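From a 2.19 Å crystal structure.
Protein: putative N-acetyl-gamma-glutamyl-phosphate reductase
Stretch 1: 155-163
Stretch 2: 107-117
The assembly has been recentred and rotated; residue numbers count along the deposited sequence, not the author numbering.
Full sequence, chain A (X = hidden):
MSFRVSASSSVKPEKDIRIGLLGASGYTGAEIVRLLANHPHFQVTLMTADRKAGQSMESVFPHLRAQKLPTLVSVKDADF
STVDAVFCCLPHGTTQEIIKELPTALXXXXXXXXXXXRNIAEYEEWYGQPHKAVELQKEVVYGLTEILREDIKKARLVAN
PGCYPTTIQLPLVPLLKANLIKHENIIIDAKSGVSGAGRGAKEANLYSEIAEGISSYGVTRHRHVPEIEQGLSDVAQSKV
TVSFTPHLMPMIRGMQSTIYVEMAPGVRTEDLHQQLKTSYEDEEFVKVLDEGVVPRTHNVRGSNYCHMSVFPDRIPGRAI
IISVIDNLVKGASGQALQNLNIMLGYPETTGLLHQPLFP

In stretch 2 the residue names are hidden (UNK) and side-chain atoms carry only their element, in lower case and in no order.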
# COMPACT_ATOMS: atom_id res chain seq x y z
N ALA A 155 -35.76 14.83 16.40
CA ALA A 155 -35.84 13.40 16.70
C ALA A 155 -35.07 13.09 17.97
O ALA A 155 -34.12 13.80 18.31
CB ALA A 155 -35.28 12.59 15.54
N ARG A 156 -35.48 12.05 18.67
CA ARG A 156 -34.79 11.64 19.90
C ARG A 156 -33.84 10.50 19.54
O ARG A 156 -32.72 10.42 20.05
CB ARG A 156 -35.80 11.15 20.95
CG ARG A 156 -35.15 10.79 22.29
CD ARG A 156 -36.16 10.29 23.31
NE ARG A 156 -36.50 8.88 23.14
CZ ARG A 156 -35.71 7.87 23.51
NH1 ARG A 156 -34.54 8.11 24.08
NH2 ARG A 156 -36.11 6.62 23.31
N LEU A 157 -34.31 9.63 18.66
CA LEU A 157 -33.52 8.49 18.20
C LEU A 157 -33.31 8.57 16.70
O LEU A 157 -34.26 8.56 15.91
CB LEU A 157 -34.24 7.18 18.55
CG LEU A 157 -33.56 5.89 18.05
CD1 LEU A 157 -32.20 5.72 18.74
CD2 LEU A 157 -34.45 4.69 18.32
N VAL A 158 -32.04 8.66 16.30
CA VAL A 158 -31.70 8.75 14.89
C VAL A 158 -30.89 7.54 14.44
O VAL A 158 -29.96 7.12 15.12
CB VAL A 158 -30.91 10.04 14.58
CG1 VAL A 158 -30.33 9.97 13.15
CG2 VAL A 158 -31.82 11.25 14.69
N ALA A 159 -31.28 6.98 13.30
CA ALA A 159 -30.58 5.84 12.74
C ALA A 159 -29.58 6.42 11.75
O ALA A 159 -29.97 6.92 10.69
CB ALA A 159 -31.56 4.91 12.02
N ASN A 160 -28.30 6.38 12.10
CA ASN A 160 -27.27 6.92 11.22
C ASN A 160 -27.14 6.00 10.01
O ASN A 160 -26.97 4.79 10.16
CB ASN A 160 -25.93 7.02 11.96
CG ASN A 160 -25.03 8.10 11.37
OD1 ASN A 160 -25.44 9.24 11.22
ND2 ASN A 160 -23.80 7.73 11.05
N PRO A 161 -27.24 6.57 8.79
CA PRO A 161 -27.13 5.75 7.57
C PRO A 161 -25.82 4.99 7.40
O PRO A 161 -24.84 5.25 8.10
CB PRO A 161 -27.37 6.76 6.44
CG PRO A 161 -27.26 8.12 7.08
CD PRO A 161 -27.76 7.91 8.48
N GLY A 162 -25.83 4.02 6.49
CA GLY A 162 -24.63 3.25 6.23
C GLY A 162 -23.75 4.08 5.32
O GLY A 162 -24.19 5.11 4.80
N CYS A 163 -22.51 3.65 5.13
CA CYS A 163 -21.56 4.37 4.29
C CYS A 163 -21.97 4.41 2.81
O CYS A 163 -22.21 5.49 2.25
CB CYS A 163 -20.17 3.76 4.45
SG CYS A 163 -20.15 1.97 4.41
N UNK A 107 -30.77 11.66 24.04
CA UNK A 107 -30.84 11.86 22.60
C UNK A 107 -29.91 10.75 22.10
O UNK A 107 -28.77 10.63 22.57
c UNK A 107 -31.28 14.38 22.48
n UNK A 107 -32.95 16.68 21.48
c UNK A 107 -33.53 15.39 21.93
c UNK A 107 -32.57 14.23 21.69
c UNK A 107 -30.31 13.24 22.19
N UNK A 108 -30.37 9.95 21.15
CA UNK A 108 -29.58 8.83 20.67
C UNK A 108 -29.32 8.76 19.17
O UNK A 108 -30.22 8.94 18.36
c UNK A 108 -29.34 6.31 20.66
c UNK A 108 -31.43 6.31 22.99
c UNK A 108 -30.50 7.44 22.57
c UNK A 108 -30.24 7.48 21.07
N UNK A 109 -28.07 8.50 18.82
CA UNK A 109 -27.70 8.34 17.42
C UNK A 109 -27.09 6.95 17.31
O UNK A 109 -25.98 6.70 17.79
c UNK A 109 -26.69 9.41 16.94
c UNK A 109 -27.39 10.77 16.83
c UNK A 109 -26.16 9.01 15.55
N UNK A 110 -27.84 6.05 16.68
CA UNK A 110 -27.38 4.69 16.50
C UNK A 110 -26.66 4.55 15.17
O UNK A 110 -27.24 4.83 14.12
o UNK A 110 -28.92 1.51 15.66
c UNK A 110 -28.13 2.27 16.27
o UNK A 110 -27.02 1.90 16.68
c UNK A 110 -28.56 3.71 16.54
N UNK A 111 -25.39 4.15 15.22
CA UNK A 111 -24.62 3.98 14.00
C UNK A 111 -24.83 2.61 13.35
O UNK A 111 -24.38 2.39 12.22
c UNK A 111 -23.13 4.20 14.26
c UNK A 111 -21.26 5.80 13.95
c UNK A 111 -22.94 6.17 15.77
c UNK A 111 -22.72 5.66 14.35
N UNK A 112 -25.50 1.71 14.06
CA UNK A 112 -25.75 0.37 13.52
C UNK A 112 -26.84 0.48 12.46
O UNK A 112 -27.38 1.56 12.22
o UNK A 112 -27.63 -0.56 14.74
c UNK A 112 -26.22 -0.59 14.62
N UNK A 113 -27.19 -0.64 11.84
CA UNK A 113 -28.21 -0.65 10.81
C UNK A 113 -29.58 -1.09 11.33
O UNK A 113 -30.58 -0.99 10.62
c UNK A 113 -27.77 -1.57 9.69
N UNK A 114 -29.63 -1.54 12.58
CA UNK A 114 -30.85 -2.05 13.19
C UNK A 114 -32.10 -1.17 13.20
O UNK A 114 -33.21 -1.69 13.39
c UNK A 114 -30.59 -2.50 14.63
o UNK A 114 -29.74 -4.32 15.87
c UNK A 114 -30.07 -3.91 14.74
o UNK A 114 -29.99 -4.61 13.71
N UNK A 115 -31.96 0.14 13.02
CA UNK A 115 -33.13 1.02 13.03
C UNK A 115 -33.32 1.80 11.73
O UNK A 115 -34.14 2.71 11.66
c UNK A 115 -33.43 1.42 15.53
c UNK A 115 -32.45 1.14 16.48
c UNK A 115 -33.05 2.01 14.20
c UNK A 115 -34.75 1.15 15.84
c UNK A 115 -34.12 0.33 18.01
c UNK A 115 -32.78 0.60 17.72
c UNK A 115 -35.11 0.61 17.07
N UNK A 116 -32.55 1.44 10.70
CA UNK A 116 -32.63 2.14 9.42
C UNK A 116 -33.86 1.77 8.59
O UNK A 116 -34.48 2.63 7.98
n UNK A 116 -27.57 2.23 9.04
c UNK A 116 -28.84 2.05 8.33
c UNK A 116 -30.05 2.34 9.24
c UNK A 116 -26.44 1.62 8.71
c UNK A 116 -31.36 1.87 8.60
n UNK A 116 -26.41 0.81 7.66
n UNK A 116 -25.35 1.81 9.43
N UNK A 117 -34.21 0.49 8.57
CA UNK A 117 -35.36 0.05 7.78
C UNK A 117 -36.68 0.23 8.54
O UNK A 117 -36.81 -0.22 9.68
c UNK A 117 -35.18 -1.42 7.39
c UNK A 117 -33.95 -1.76 6.54
c UNK A 117 -33.80 -3.26 6.47
c UNK A 117 -34.07 -1.19 5.14
O HOH W 1 -33.82 16.51 18.80
O HOH W 2 -23.70 4.70 10.64

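Position 107 carries four carbons in a row ending in nitrogen. One of these carbons lies 3.7 Å from Ala-155 O, and the nitrogen meets water 1, whose oxygen also lies 2.8 Å from Ala-155 O. An unbranched amine-tipped chain is Lys-107; its NZ donates a hydrogen bond to water 1 at 2.8 Å.

Position 108 has four carbons forked at the first, one arm two carbons long. The short arm sits 3.5 Å from Leu-157 CD1 and the tip of the long one 3.8 Å from Arg-156 NH1. This beta-branched pattern is Ile-108.

Position 109 has three carbons, one carrying the other two; an arm lies 4.2 Å from Val-158 CB. This is Val-109.

Position 110 shows two carbons, the second carrying two oxygens. Both terminal atoms are oxygen, and they accept from N and the side-chain oxygen of position 112. This is Asp-110.

Position 111 has four carbons forked at the second; the fork carbon is 4.0 Å from Asn-160 ND2. This is Leu-111.

Position 112 has one carbon, then one oxygen, and its CA-to-CB bond points away from stretch 1. It is Ser-112, whose OG donates to Asp-110 OD2 at 2.6 Å.

Position 113, a lone carbon touching nothing on stretch 1, is Ala-113.

Position 114 again has two carbons, the second with two oxygens, and their end leads away from stretch 1: Asp-114.

Position 115 is one carbon followed by a six-carbon ring without a hydroxyl. Leu-157 CD2 stands 4.2 Å from the ring centroid, 4° off the normal, a CH-pi contact over the face. This is Phe-115.

Position 116 runs three carbons, a nitrogen, then a carbon bearing two more nitrogens. The guanidinium identifies Arg-116; its NE donates to Asn-160 O at 2.9 Å.

Position 117, four carbons forked at the second, with its CA-to-CB bond pointing away from stretch 1, is Leu-117.

The contact is built on parallel strands, their axes 12° apart. Ile-108 N donates to Arg-156 O (2.6 Å), Val-158 N to Ile-108 O (2.8 Å), Asp-110 N to Val-158 O (2.8 Å) and Asn-160 N to Asp-110 O (2.8 Å), a ladder alternating between the two strands. Leu-157 and Ile-108 pack on one face, Val-158 and Val-109 on the other. Beyond the strands, Arg-116 reaches back, laying a guanidinium face against Gly-162 N, where an ideal CB on Gly-162 would come 2.7 Å from Arg-116 NH1, a clash. Water 2 links Asn-160 ND2, Leu-111 O and Pro-161 O.

Stretch 2 (107-117) KIVDLSADFRL
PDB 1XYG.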